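PDB 6BJV: RNA silencing suppressor p19 from Carnation Italian ringspot virus, which suppresses RNA-mediated gene silencing in the plant host by binding short interfering RNA duplexes with high affinity and selecting them by length, as a molecular caliper. Local coordinates for residues P33-S38 and Y73-R78; W63-V68 and V108-S113; V121-G126 and E135-S140. All coordinates share one frame; numbering follows the deposited sequence.

Contact 1 of 3, residues P33-S38 and Y73-R78. With nucleotides of chain D.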
loop_
_atom_site.group_PDB
_atom_site.type_symbol
_atom_site.label_atom_id
_atom_site.label_comp_id
_atom_site.label_asym_id
_atom_site.label_seq_id
_atom_site.Cartn_x
_atom_site.Cartn_y
_atom_site.Cartn_z
ATOM N N PRO A 33 14.334 -15.016 -10.874
ATOM C CA PRO A 33 13.944 -14.608 -12.228
ATOM C C PRO A 33 12.438 -14.427 -12.338
ATOM O O PRO A 33 11.666 -14.761 -11.437
ATOM C CB PRO A 33 14.430 -15.762 -13.117
ATOM C CG PRO A 33 15.314 -16.595 -12.250
ATOM C CD PRO A 33 14.833 -16.400 -10.855
ATOM N N ASP A 34 12.024 -13.887 -13.481
ATOM C CA ASP A 34 10.611 -13.683 -13.757
ATOM C C ASP A 34 9.962 -14.996 -14.177
ATOM O O ASP A 34 10.571 -15.813 -14.875
ATOM C CB ASP A 34 10.432 -12.630 -14.850
ATOM C CG ASP A 34 8.977 -12.362 -15.168
ATOM O OD1 ASP A 34 8.296 -11.716 -14.344
ATOM O OD2 ASP A 34 8.513 -12.788 -16.245
ATOM N N GLU A 35 8.716 -15.198 -13.740
ATOM C CA GLU A 35 7.969 -16.415 -14.035
ATOM C C GLU A 35 6.602 -16.087 -14.630
ATOM O O GLU A 35 5.630 -16.808 -14.394
ATOM C CB GLU A 35 7.811 -17.274 -12.779
ATOM C CG GLU A 35 9.128 -17.701 -12.143
ATOM C CD GLU A 35 8.945 -18.346 -10.779
ATOM O OE1 GLU A 35 7.878 -18.149 -10.160
ATOM O OE2 GLU A 35 9.871 -19.052 -10.325
ATOM N N SER A 36 6.515 -15.008 -15.400
ATOM C CA SER A 36 5.239 -14.617 -15.984
ATOM C C SER A 36 4.731 -15.729 -16.897
ATOM O O SER A 36 5.476 -16.191 -17.773
ATOM C CB SER A 36 5.378 -13.318 -16.776
ATOM O OG SER A 36 5.885 -12.276 -15.966
ATOM N N PRO A 37 3.490 -16.181 -16.735
ATOM C CA PRO A 37 2.976 -17.225 -17.624
ATOM C C PRO A 37 2.682 -16.677 -19.010
ATOM O O PRO A 37 2.372 -15.497 -19.187
ATOM C CB PRO A 37 1.694 -17.684 -16.923
ATOM C CG PRO A 37 1.221 -16.458 -16.219
ATOM C CD PRO A 37 2.471 -15.741 -15.765
ATOM N N SER A 38 2.784 -17.554 -20.002
ATOM C CA SER A 38 2.441 -17.177 -21.362
ATOM C C SER A 38 0.940 -16.922 -21.472
ATOM O O SER A 38 0.166 -17.166 -20.542
ATOM C CB SER A 38 2.870 -18.268 -22.343
ATOM O OG SER A 38 2.352 -19.530 -21.956
ATOM N N TYR A 73 6.965 -11.470 -11.547
ATOM C CA TYR A 73 5.785 -12.310 -11.365
ATOM C C TYR A 73 6.274 -13.697 -10.977
ATOM O O TYR A 73 6.902 -14.385 -11.788
ATOM C CB TYR A 73 4.929 -12.366 -12.631
ATOM C CG TYR A 73 3.604 -13.070 -12.437
ATOM C CD1 TYR A 73 3.539 -14.453 -12.316
ATOM C CD2 TYR A 73 2.417 -12.354 -12.377
ATOM C CE1 TYR A 73 2.331 -15.100 -12.137
ATOM C CE2 TYR A 73 1.204 -12.992 -12.199
ATOM C CZ TYR A 73 1.167 -14.365 -12.081
ATOM O OH TYR A 73 -0.036 -15.007 -11.904
ATOM N N LEU A 74 5.996 -14.103 -9.743
ATOM C CA LEU A 74 6.430 -15.389 -9.223
ATOM C C LEU A 74 5.229 -16.302 -9.025
ATOM O O LEU A 74 4.118 -15.845 -8.740
ATOM C CB LEU A 74 7.175 -15.222 -7.897
ATOM C CG LEU A 74 8.371 -14.271 -7.935
ATOM C CD1 LEU A 74 8.872 -13.997 -6.532
ATOM C CD2 LEU A 74 9.489 -14.833 -8.800
ATOM N N ARG A 75 5.463 -17.602 -9.181
ATOM C CA ARG A 75 4.413 -18.589 -8.984
ATOM C C ARG A 75 4.286 -18.913 -7.502
ATOM O O ARG A 75 5.285 -19.018 -6.786
ATOM C CB ARG A 75 4.718 -19.855 -9.786
ATOM C CG ARG A 75 5.143 -19.579 -11.223
ATOM C CD ARG A 75 4.231 -20.249 -12.232
ATOM N NE ARG A 75 4.547 -19.833 -13.596
ATOM C CZ ARG A 75 4.106 -20.439 -14.693
ATOM N NH1 ARG A 75 3.325 -21.508 -14.606
ATOM N NH2 ARG A 75 4.453 -19.976 -15.886
ATOM N N TYR A 76 3.047 -19.063 -7.042
ATOM C CA TYR A 76 2.782 -19.250 -5.620
ATOM C C TYR A 76 1.540 -20.110 -5.459
ATOM O O TYR A 76 0.455 -19.715 -5.895
ATOM C CB TYR A 76 2.606 -17.900 -4.925
ATOM C CG TYR A 76 2.299 -17.991 -3.449
ATOM C CD1 TYR A 76 3.162 -18.644 -2.578
ATOM C CD2 TYR A 76 1.156 -17.407 -2.923
ATOM C CE1 TYR A 76 2.886 -18.724 -1.229
ATOM C CE2 TYR A 76 0.873 -17.479 -1.576
ATOM C CZ TYR A 76 1.743 -18.136 -0.732
ATOM O OH TYR A 76 1.467 -18.215 0.612
ATOM N N ASP A 77 1.700 -21.274 -4.828
ATOM C CA ASP A 77 0.609 -22.218 -4.620
ATOM C C ASP A 77 0.199 -22.317 -3.153
ATOM O O ASP A 77 -0.510 -23.252 -2.773
ATOM C CB ASP A 77 0.995 -23.595 -5.166
ATOM C CG ASP A 77 2.334 -24.077 -4.647
ATOM O OD1 ASP A 77 2.580 -23.960 -3.428
ATOM O OD2 ASP A 77 3.145 -24.568 -5.460
ATOM N N ARG A 78 0.641 -21.372 -2.321
ATOM C CA ARG A 78 0.203 -21.266 -0.931
ATOM C C ARG A 78 0.654 -22.454 -0.085
ATOM O O ARG A 78 0.025 -22.773 0.925
ATOM C CB ARG A 78 -1.317 -21.097 -0.841
ATOM C CG ARG A 78 -1.824 -19.815 -1.476
ATOM C CD ARG A 78 -3.285 -19.571 -1.158
ATOM N NE ARG A 78 -4.120 -20.718 -1.506
ATOM C CZ ARG A 78 -4.528 -21.005 -2.738
ATOM N NH1 ARG A 78 -4.179 -20.231 -3.759
ATOM N NH2 ARG A 78 -5.283 -22.071 -2.952
ATOM O OP3 C D 1 -3.233 -9.897 -13.780
ATOM P P C D 1 -3.374 -11.249 -14.371
ATOM O OP1 C D 1 -3.286 -12.239 -13.267
ATOM O OP2 C D 1 -4.577 -11.250 -15.239
ATOM O "O5'" C D 1 -2.120 -11.487 -15.319
ATOM C "C5'" C D 1 -1.016 -12.265 -14.885
ATOM C "C4'" C D 1 -0.074 -12.559 -16.022
ATOM O "O4'" C D 1 -0.731 -13.418 -16.995
ATOM C "C3'" C D 1 0.375 -11.358 -16.839
ATOM O "O3'" C D 1 1.425 -10.625 -16.231
ATOM C "C2'" C D 1 0.755 -11.990 -18.170
ATOM O "O2'" C D 1 2.032 -12.610 -18.099
ATOM C "C1'" C D 1 -0.320 -13.068 -18.300
ATOM N N1 C D 1 -1.497 -12.573 -19.047
ATOM C C2 C D 1 -1.396 -12.434 -20.431
ATOM O O2 C D 1 -0.329 -12.737 -20.987
ATOM N N3 C D 1 -2.457 -11.973 -21.131
ATOM C C4 C D 1 -3.586 -11.658 -20.496
ATOM N N4 C D 1 -4.605 -11.209 -21.231
ATOM C C5 C D 1 -3.718 -11.788 -19.082
ATOM C C6 C D 1 -2.657 -12.243 -18.403
#
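Four hydrogen bonds tie the loop around Glu35 to strand 73-75. Between the two backbones, Glu35 N gives its hydrogen to Tyr73 O at 2.8 Å. Two carboxylates extend the pairing. Asp34 OD1 takes Tyr73 N at 3.1 Å, met nearly along its C-O axis, because CG lies anti to the backbone N (chi1 -179°) and the group swings to the strand; the same oxygen has a salt bridge to Arg18. Glu35, extended beyond CG, reaches one residue further on, where OE1 accepts Arg75 N at 2.7 Å in a fairly straight bond (166°). Its carboxylate does not pair with the Arg75 guanidinium, whose plane is turned 81° from it: the guanidinium instead makes a weak bond from NE to Glu35 O, 3.3 Å long, and a salt bridge from NH1 to Glu41.

The loop holds its own shape by an Asx turn. Asp34 OD2 accepts Ser36 N from above the carboxylate plane and Ser36 OG on its syn lone pair, the latter at 2.7 Å. Pro37 then carries the chain on to Ser38, the N-cap of helix 39-45; in this family the helix there supplies the tryptophans that stack on the end base pairs of the RNA duplex.

Apolar contact and RNA contact meet at Pro37. Its CD lies over one face of the Tyr73 ring, off-centre toward the rim and 4.0 Å from the centroid, a CH-pi contact. Pro37 O receives the O2' hydroxyl of nucleotide C1 of chain D at 3.1 Å, while C5' of that nucleotide lies 3.6 Å from Tyr73 CE2.

Contact 2 of 3, residues W63-V68 and V108-S113. With nucleotides of chain D; nucleotides of chain C.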
loop_
_atom_site.group_PDB
_atom_site.type_symbol
_atom_site.label_atom_id
_atom_site.label_comp_id
_atom_site.label_asym_id
_atom_site.label_seq_id
_atom_site.Cartn_x
_atom_site.Cartn_y
_atom_site.Cartn_z
ATOM N N TRP A 63 9.370 -3.006 -7.562
ATOM C CA TRP A 63 10.178 -2.094 -6.766
ATOM C C TRP A 63 10.483 -0.860 -7.600
ATOM O O TRP A 63 11.009 -0.973 -8.713
ATOM C CB TRP A 63 11.484 -2.749 -6.310
ATOM C CG TRP A 63 11.417 -3.366 -4.949
ATOM C CD1 TRP A 63 11.332 -4.696 -4.654
ATOM C CD2 TRP A 63 11.431 -2.677 -3.693
ATOM N NE1 TRP A 63 11.294 -4.878 -3.292
ATOM C CE2 TRP A 63 11.355 -3.653 -2.680
ATOM C CE3 TRP A 63 11.502 -1.330 -3.327
ATOM C CZ2 TRP A 63 11.345 -3.326 -1.326
ATOM C CZ3 TRP A 63 11.493 -1.006 -1.982
ATOM C CH2 TRP A 63 11.414 -1.999 -0.999
ATOM N N GLY A 64 10.151 0.312 -7.065
ATOM C CA GLY A 64 10.425 1.557 -7.751
ATOM C C GLY A 64 11.361 2.456 -6.972
ATOM O O GLY A 64 11.085 2.796 -5.819
ATOM N N PHE A 65 12.479 2.833 -7.587
ATOM C CA PHE A 65 13.405 3.816 -7.029
ATOM C C PHE A 65 13.368 5.018 -7.964
ATOM O O PHE A 65 14.049 5.037 -8.994
ATOM C CB PHE A 65 14.811 3.245 -6.895
ATOM C CG PHE A 65 14.853 1.878 -6.283
ATOM C CD1 PHE A 65 14.694 1.706 -4.919
ATOM C CD2 PHE A 65 15.054 0.760 -7.075
ATOM C CE1 PHE A 65 14.733 0.444 -4.359
ATOM C CE2 PHE A 65 15.095 -0.499 -6.522
ATOM C CZ PHE A 65 14.935 -0.658 -5.165
ATOM N N GLY A 66 12.571 6.019 -7.603
ATOM C CA GLY A 66 12.261 7.062 -8.560
ATOM C C GLY A 66 11.482 6.477 -9.719
ATOM O O GLY A 66 10.554 5.680 -9.539
ATOM N N LYS A 67 11.872 6.857 -10.932
ATOM C CA LYS A 67 11.255 6.324 -12.137
ATOM C C LYS A 67 11.950 5.063 -12.644
ATOM O O LYS A 67 11.713 4.656 -13.786
ATOM C CB LYS A 67 11.237 7.389 -13.237
ATOM C CG LYS A 67 12.575 8.062 -13.492
ATOM C CD LYS A 67 12.533 8.895 -14.762
ATOM C CE LYS A 67 13.625 9.954 -14.773
ATOM N NZ LYS A 67 13.369 11.031 -13.773
ATOM N N VAL A 68 12.788 4.436 -11.823
ATOM C CA VAL A 68 13.497 3.214 -12.186
ATOM C C VAL A 68 12.732 2.059 -11.545
ATOM O O VAL A 68 12.913 1.755 -10.363
ATOM C CB VAL A 68 14.958 3.252 -11.729
ATOM C CG1 VAL A 68 15.717 2.049 -12.267
ATOM C CG2 VAL A 68 15.624 4.550 -12.173
ATOM N N VAL A 108 13.974 11.163 -3.608
ATOM C CA VAL A 108 12.986 10.852 -4.629
ATOM C C VAL A 108 11.941 9.920 -4.023
ATOM O O VAL A 108 12.040 9.512 -2.866
ATOM C CB VAL A 108 13.623 10.220 -5.884
ATOM C CG1 VAL A 108 14.644 11.168 -6.492
ATOM C CG2 VAL A 108 14.267 8.879 -5.548
ATOM N N GLY A 109 10.938 9.580 -4.827
ATOM C CA GLY A 109 9.878 8.699 -4.377
ATOM C C GLY A 109 10.172 7.239 -4.646
ATOM O O GLY A 109 10.417 6.850 -5.793
ATOM N N CYS A 110 10.157 6.421 -3.596
ATOM C CA CYS A 110 10.384 4.989 -3.707
ATOM C C CYS A 110 9.117 4.238 -3.319
ATOM O O CYS A 110 8.338 4.700 -2.481
ATOM C CB CYS A 110 11.549 4.541 -2.820
ATOM S SG CYS A 110 13.134 5.292 -3.263
ATOM N N THR A 111 8.916 3.075 -3.936
ATOM C CA THR A 111 7.684 2.325 -3.745
ATOM C C THR A 111 7.961 0.831 -3.818
ATOM O O THR A 111 8.875 0.385 -4.517
ATOM C CB THR A 111 6.627 2.682 -4.798
ATOM O OG1 THR A 111 7.091 2.287 -6.098
ATOM C CG2 THR A 111 6.327 4.177 -4.801
ATOM N N TYR A 112 7.153 0.067 -3.086
ATOM C CA TYR A 112 7.057 -1.377 -3.255
ATOM C C TYR A 112 5.589 -1.741 -3.389
ATOM O O TYR A 112 4.761 -1.289 -2.592
ATOM C CB TYR A 112 7.676 -2.141 -2.083
ATOM C CG TYR A 112 7.424 -3.632 -2.152
ATOM C CD1 TYR A 112 8.204 -4.451 -2.957
ATOM C CD2 TYR A 112 6.400 -4.219 -1.419
ATOM C CE1 TYR A 112 7.978 -5.810 -3.027
ATOM C CE2 TYR A 112 6.166 -5.581 -1.481
ATOM C CZ TYR A 112 6.958 -6.371 -2.288
ATOM O OH TYR A 112 6.729 -7.726 -2.354
ATOM N N SER A 113 5.270 -2.556 -4.389
ATOM C CA SER A 113 3.896 -2.949 -4.656
ATOM C C SER A 113 3.816 -4.455 -4.859
ATOM O O SER A 113 4.771 -5.091 -5.314
ATOM C CB SER A 113 3.336 -2.231 -5.889
ATOM O OG SER A 113 1.972 -2.560 -6.096
ATOM P P A D 13 6.134 11.709 0.636
ATOM O OP1 A D 13 6.886 11.609 1.912
ATOM O OP2 A D 13 4.941 12.589 0.571
ATOM O "O5'" A D 13 7.148 12.163 -0.504
ATOM C "C5'" A D 13 8.383 11.486 -0.687
ATOM C "C4'" A D 13 9.044 11.867 -1.988
ATOM O "O4'" A D 13 8.196 11.505 -3.110
ATOM C "C3'" A D 13 9.304 13.348 -2.197
ATOM O "O3'" A D 13 10.443 13.820 -1.498
ATOM C "C2'" A D 13 9.423 13.448 -3.711
ATOM O "O2'" A D 13 10.701 13.016 -4.157
ATOM C "C1'" A D 13 8.376 12.431 -4.164
ATOM N N9 A D 13 7.081 13.066 -4.478
ATOM C C8 A D 13 5.934 13.093 -3.721
ATOM N N7 A D 13 4.941 13.742 -4.280
ATOM C C5 A D 13 5.469 14.178 -5.488
ATOM C C6 A D 13 4.923 14.926 -6.546
ATOM N N6 A D 13 3.672 15.388 -6.559
ATOM N N1 A D 13 5.720 15.188 -7.607
ATOM C C2 A D 13 6.976 14.727 -7.596
ATOM N N3 A D 13 7.602 14.013 -6.662
ATOM C C4 A D 13 6.786 13.770 -5.622
ATOM P P U C 9 7.968 10.023 -15.774
ATOM O OP1 U C 9 9.034 9.013 -16.001
ATOM O OP2 U C 9 7.044 10.369 -16.884
ATOM O "O5'" U C 9 7.085 9.554 -14.538
ATOM C "C5'" U C 9 6.759 8.188 -14.342
ATOM C "C4'" U C 9 7.010 7.776 -12.916
ATOM O "O4'" U C 9 6.743 8.891 -12.026
ATOM C "C3'" U C 9 6.128 6.657 -12.387
ATOM O "O3'" U C 9 6.583 5.373 -12.771
ATOM C "C2'" U C 9 6.155 6.898 -10.884
ATOM O "O2'" U C 9 7.355 6.408 -10.305
ATOM C "C1'" U C 9 6.172 8.424 -10.824
ATOM N N1 U C 9 4.815 8.999 -10.704
ATOM C C2 U C 9 4.127 8.808 -9.524
ATOM O O2 U C 9 4.583 8.178 -8.585
ATOM N N3 U C 9 2.880 9.377 -9.494
ATOM C C4 U C 9 2.271 10.104 -10.496
ATOM O O4 U C 9 1.140 10.555 -10.310
ATOM C C5 U C 9 3.050 10.262 -11.684
ATOM C C6 U C 9 4.267 9.717 -11.741
ATOM P P C C 11 2.887 -0.039 -10.439
ATOM O OP1 C C 11 3.404 -1.425 -10.341
ATOM O OP2 C C 11 2.689 0.579 -11.774
ATOM O "O5'" C C 11 1.503 0.012 -9.657
ATOM C "C5'" C C 11 1.421 -0.433 -8.313
ATOM C "C4'" C C 11 0.115 -0.046 -7.670
ATOM O "O4'" C C 11 0.003 1.399 -7.572
ATOM C "C3'" C C 11 -1.145 -0.450 -8.413
ATOM O "O3'" C C 11 -1.467 -1.819 -8.259
ATOM C "C2'" C C 11 -2.180 0.497 -7.827
ATOM O "O2'" C C 11 -2.608 0.064 -6.544
ATOM C "C1'" C C 11 -1.358 1.776 -7.665
ATOM N N1 C C 11 -1.535 2.697 -8.810
ATOM C C2 C C 11 -2.675 3.506 -8.823
ATOM O O2 C C 11 -3.478 3.418 -7.881
ATOM N N3 C C 11 -2.872 4.361 -9.851
ATOM C C4 C C 11 -1.983 4.424 -10.843
ATOM N N4 C C 11 -2.222 5.284 -11.836
ATOM C C5 C C 11 -0.813 3.608 -10.859
ATOM C C6 C C 11 -0.630 2.765 -9.833
#
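Trp63, Gly64 and Phe65 pair with Tyr112, Thr111 and Cys110 in the antiparallel ladder between the two inner strands of the four that this chain gives to the RNA-binding sheet. Gly64 and Thr111 form the hydrogen-bonded pair: Gly64 N to Thr111 O is 2.9 Å and straight (180°), and Thr111 N returns a bond to Gly64 O. Past the strand end, Gly66 N adds a more bent bond to Gly109 O. Gly66 belongs to the type II' turn from Phe65 to Val68 that leads into strand 68-75.

On one face of the sheet, Tyr112 lies across the indole of Trp63. Its CB stands over the six-membered ring, 3.8 Å from the centroid and almost on the normal, and its ring, with CG anti to the backbone N (chi1 172°), continues over the pyrrole side. There Tyr112 CD1 comes within 3.1 Å of Trp63 NE1, a tight approach with the two ring planes 49° apart. Trp90 touches both rings, and Tyr112 OH is bonded to Glu61. Further along this face Cys110 SG meets the edge of the Phe65 ring, 4.2 Å from CD1.

On the other face Gly64 has no side chain, and Thr111 OG1 sits 3.8 Å from its CA. RNA sugars line this side: O4' of A13 of chain D is 3.5 Å from Gly109 CA, and Ser113 OG approaches C5' of C11 of chain C at 3.1 Å. Large aromatics toward the helices and small residues toward the ribose-phosphate backbone are the two faces of the p19 sheet, which holds an RNA duplex without reading its bases.

Contact 3 of 3, residues V121-G126 and E135-S140. With nucleotides of chain D.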
loop_
_atom_site.group_PDB
_atom_site.type_symbol
_atom_site.label_atom_id
_atom_site.label_comp_id
_atom_site.label_asym_id
_atom_site.label_seq_id
_atom_site.Cartn_x
_atom_site.Cartn_y
_atom_site.Cartn_z
ATOM N N VAL A 121 -1.217 -4.185 -2.306
ATOM C CA VAL A 121 -0.628 -3.492 -1.167
ATOM C C VAL A 121 0.596 -2.737 -1.660
ATOM O O VAL A 121 1.453 -3.313 -2.342
ATOM C CB VAL A 121 -0.247 -4.469 -0.039
ATOM C CG1 VAL A 121 0.301 -3.707 1.166
ATOM C CG2 VAL A 121 -1.445 -5.315 0.357
ATOM N N THR A 122 0.676 -1.454 -1.319
ATOM C CA THR A 122 1.774 -0.605 -1.756
ATOM C C THR A 122 2.382 0.109 -0.559
ATOM O O THR A 122 1.662 0.609 0.311
ATOM C CB THR A 122 1.309 0.425 -2.794
ATOM O OG1 THR A 122 0.266 1.234 -2.238
ATOM C CG2 THR A 122 0.797 -0.267 -4.047
ATOM N N ILE A 123 3.711 0.147 -0.525
ATOM C CA ILE A 123 4.473 0.822 0.521
ATOM C C ILE A 123 5.276 1.923 -0.156
ATOM O O ILE A 123 6.152 1.636 -0.981
ATOM C CB ILE A 123 5.398 -0.149 1.272
ATOM C CG1 ILE A 123 4.660 -1.447 1.628
ATOM C CG2 ILE A 123 5.955 0.508 2.525
ATOM C CD1 ILE A 123 3.466 -1.267 2.541
ATOM N N SER A 124 4.980 3.176 0.185
ATOM C CA SER A 124 5.596 4.324 -0.464
ATOM C C SER A 124 6.217 5.251 0.571
ATOM O O SER A 124 5.771 5.324 1.721
ATOM C CB SER A 124 4.578 5.110 -1.305
ATOM O OG SER A 124 4.080 4.325 -2.374
ATOM N N GLY A 125 7.250 5.966 0.144
ATOM C CA GLY A 125 7.911 6.933 0.996
ATOM C C GLY A 125 9.156 7.461 0.324
ATOM O O GLY A 125 9.618 6.937 -0.694
ATOM N N GLY A 126 9.695 8.523 0.915
ATOM C CA GLY A 126 10.905 9.114 0.381
ATOM C C GLY A 126 12.083 8.164 0.476
ATOM O O GLY A 126 12.170 7.330 1.377
ATOM N N GLU A 135 11.574 -3.158 5.884
ATOM C CA GLU A 135 11.018 -3.902 7.010
ATOM C C GLU A 135 9.495 -3.908 6.968
ATOM O O GLU A 135 8.859 -4.912 7.310
ATOM C CB GLU A 135 11.514 -3.305 8.329
ATOM C CG GLU A 135 12.884 -3.812 8.778
ATOM C CD GLU A 135 14.016 -3.376 7.863
ATOM O OE1 GLU A 135 13.735 -2.929 6.731
ATOM O OE2 GLU A 135 15.190 -3.482 8.278
ATOM N N MET A 136 8.891 -2.796 6.547
ATOM C CA MET A 136 7.439 -2.734 6.440
ATOM C C MET A 136 6.930 -3.462 5.204
ATOM O O MET A 136 5.815 -3.993 5.218
ATOM C CB MET A 136 6.979 -1.277 6.412
ATOM C CG MET A 136 5.471 -1.106 6.457
ATOM S SD MET A 136 4.759 -1.746 7.984
ATOM C CE MET A 136 3.017 -1.767 7.568
ATOM N N ALA A 137 7.729 -3.503 4.136
ATOM C CA ALA A 137 7.288 -4.139 2.900
ATOM C C ALA A 137 7.485 -5.649 2.939
ATOM O O ALA A 137 6.645 -6.398 2.429
ATOM C CB ALA A 137 8.037 -3.541 1.710
ATOM N N ILE A 138 8.585 -6.116 3.534
ATOM C CA ILE A 138 8.879 -7.547 3.526
ATOM C C ILE A 138 7.799 -8.318 4.270
ATOM O O ILE A 138 7.375 -9.396 3.834
ATOM C CB ILE A 138 10.277 -7.817 4.116
ATOM C CG1 ILE A 138 10.626 -9.308 4.032
ATOM C CG2 ILE A 138 10.365 -7.345 5.562
ATOM C CD1 ILE A 138 10.766 -9.838 2.618
ATOM N N ARG A 139 7.336 -7.788 5.401
ATOM C CA ARG A 139 6.328 -8.490 6.182
ATOM C C ARG A 139 4.915 -8.185 5.711
ATOM O O ARG A 139 4.035 -9.045 5.829
ATOM C CB ARG A 139 6.472 -8.151 7.669
ATOM C CG ARG A 139 6.073 -6.738 8.047
ATOM C CD ARG A 139 6.431 -6.446 9.497
ATOM N NE ARG A 139 6.250 -7.610 10.362
ATOM C CZ ARG A 139 5.071 -8.139 10.682
ATOM N NH1 ARG A 139 3.948 -7.622 10.203
ATOM N NH2 ARG A 139 5.017 -9.200 11.476
ATOM N N SER A 140 4.671 -6.984 5.178
ATOM C CA SER A 140 3.417 -6.745 4.474
ATOM C C SER A 140 3.226 -7.752 3.349
ATOM O O SER A 140 2.096 -8.162 3.063
ATOM C CB SER A 140 3.383 -5.321 3.921
ATOM O OG SER A 140 3.406 -4.364 4.966
ATOM P P U D 12 0.525 10.054 0.676
ATOM O OP1 U D 12 0.758 10.061 2.141
ATOM O OP2 U D 12 -0.234 11.164 0.044
ATOM O "O5'" U D 12 1.946 9.947 -0.034
ATOM C "C5'" U D 12 2.800 8.849 0.244
ATOM C "C4'" U D 12 3.955 8.770 -0.721
ATOM O "O4'" U D 12 3.472 8.518 -2.069
ATOM C "C3'" U D 12 4.800 10.022 -0.872
ATOM O "O3'" U D 12 5.707 10.220 0.200
ATOM C "C2'" U D 12 5.472 9.790 -2.218
ATOM O "O2'" U D 12 6.538 8.858 -2.108
ATOM C "C1'" U D 12 4.339 9.131 -3.004
ATOM N N1 U D 12 3.575 10.110 -3.811
ATOM C C2 U D 12 4.114 10.492 -5.025
ATOM O O2 U D 12 5.174 10.064 -5.445
ATOM N N3 U D 12 3.365 11.398 -5.734
ATOM C C4 U D 12 2.158 11.948 -5.357
ATOM O O4 U D 12 1.604 12.754 -6.107
ATOM C C5 U D 12 1.664 11.507 -4.088
ATOM C C6 U D 12 2.375 10.625 -3.378
#
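Met136 O is gripped twice by Ser140, one helical turn on: by the backbone N at 3.2 Å and by the hydroxyl OG, modelled at 2.5 Å, a length too short to be trusted in detail. The first torsion of Ser140 (chi1 -64°) sets OG beside its own backbone N, anti to the carbonyl carbon, and so points it back along the helix. The same OG also meets Ile123 CD1 of strand 121-126.

Ile123 carries most of the packing between strand and helix. Its branches divide the helix surface between them: CG1 rests on Ala137, 4.0 Å from CB and equally far from CA; CG2 reaches back to Met136 CG at 4.3 Å; and CD1, bent round by chi2 of -61°, ends 3.9 Å from Ser140 OG. The small Ala137 lets the helix backbone come close, with Ile123 CA and Ala137 CA 6.2 Å apart. Two residues earlier on the strand, Val121 CG1 meets Ser140 CB at 4.4 Å. The axes of the two short segments run antiparallel, at 178°, so Ile123 spans one turn, from Met136 and Ala137 to Ser140, and Val121 meets Ser140 at its far end.

The second subunit completes the surroundings. Its strand pairs antiparallel with residues 121 to 124, Val121 of that subunit packs on Ile123, and Leu147 of that subunit touches Met136. The alternate residues of the strand face the RNA: Ser124 CB is 3.7 Å from O4' of U12 of chain D, and Thr122 packs on another sugar.

The outermost strand of one chain's sheet, backed by a helix, facing RNA and paired with its counterpart across the dimer interface, is characteristic of the p19 homodimer, in which two four-stranded sheets join into one eight-stranded sheet with the RNA on its concave face.

How the contacts relate
Contacts 2 and 3 are buried and adjoin each other: strands 109-116 and 119-126 are neighbours, and Tyr112 O lies 2.7 Å from Ile123 N, a probable hydrogen bond. Contact 1 is only partly buried, its centre about 22 Å from that of contact 2 and 21 Å from that of contact 3, at the other outer strand of the same sheet. The chemistry follows place. Contact 1 fixes an irregular loop with carboxylates and meets a terminal nucleotide; contact 2 combines a regular strand ladder with aromatic packing; contact 3 joins strand to helix by aliphatic packing next to the dimer interface. All three meet RNA, from duplex end to middle.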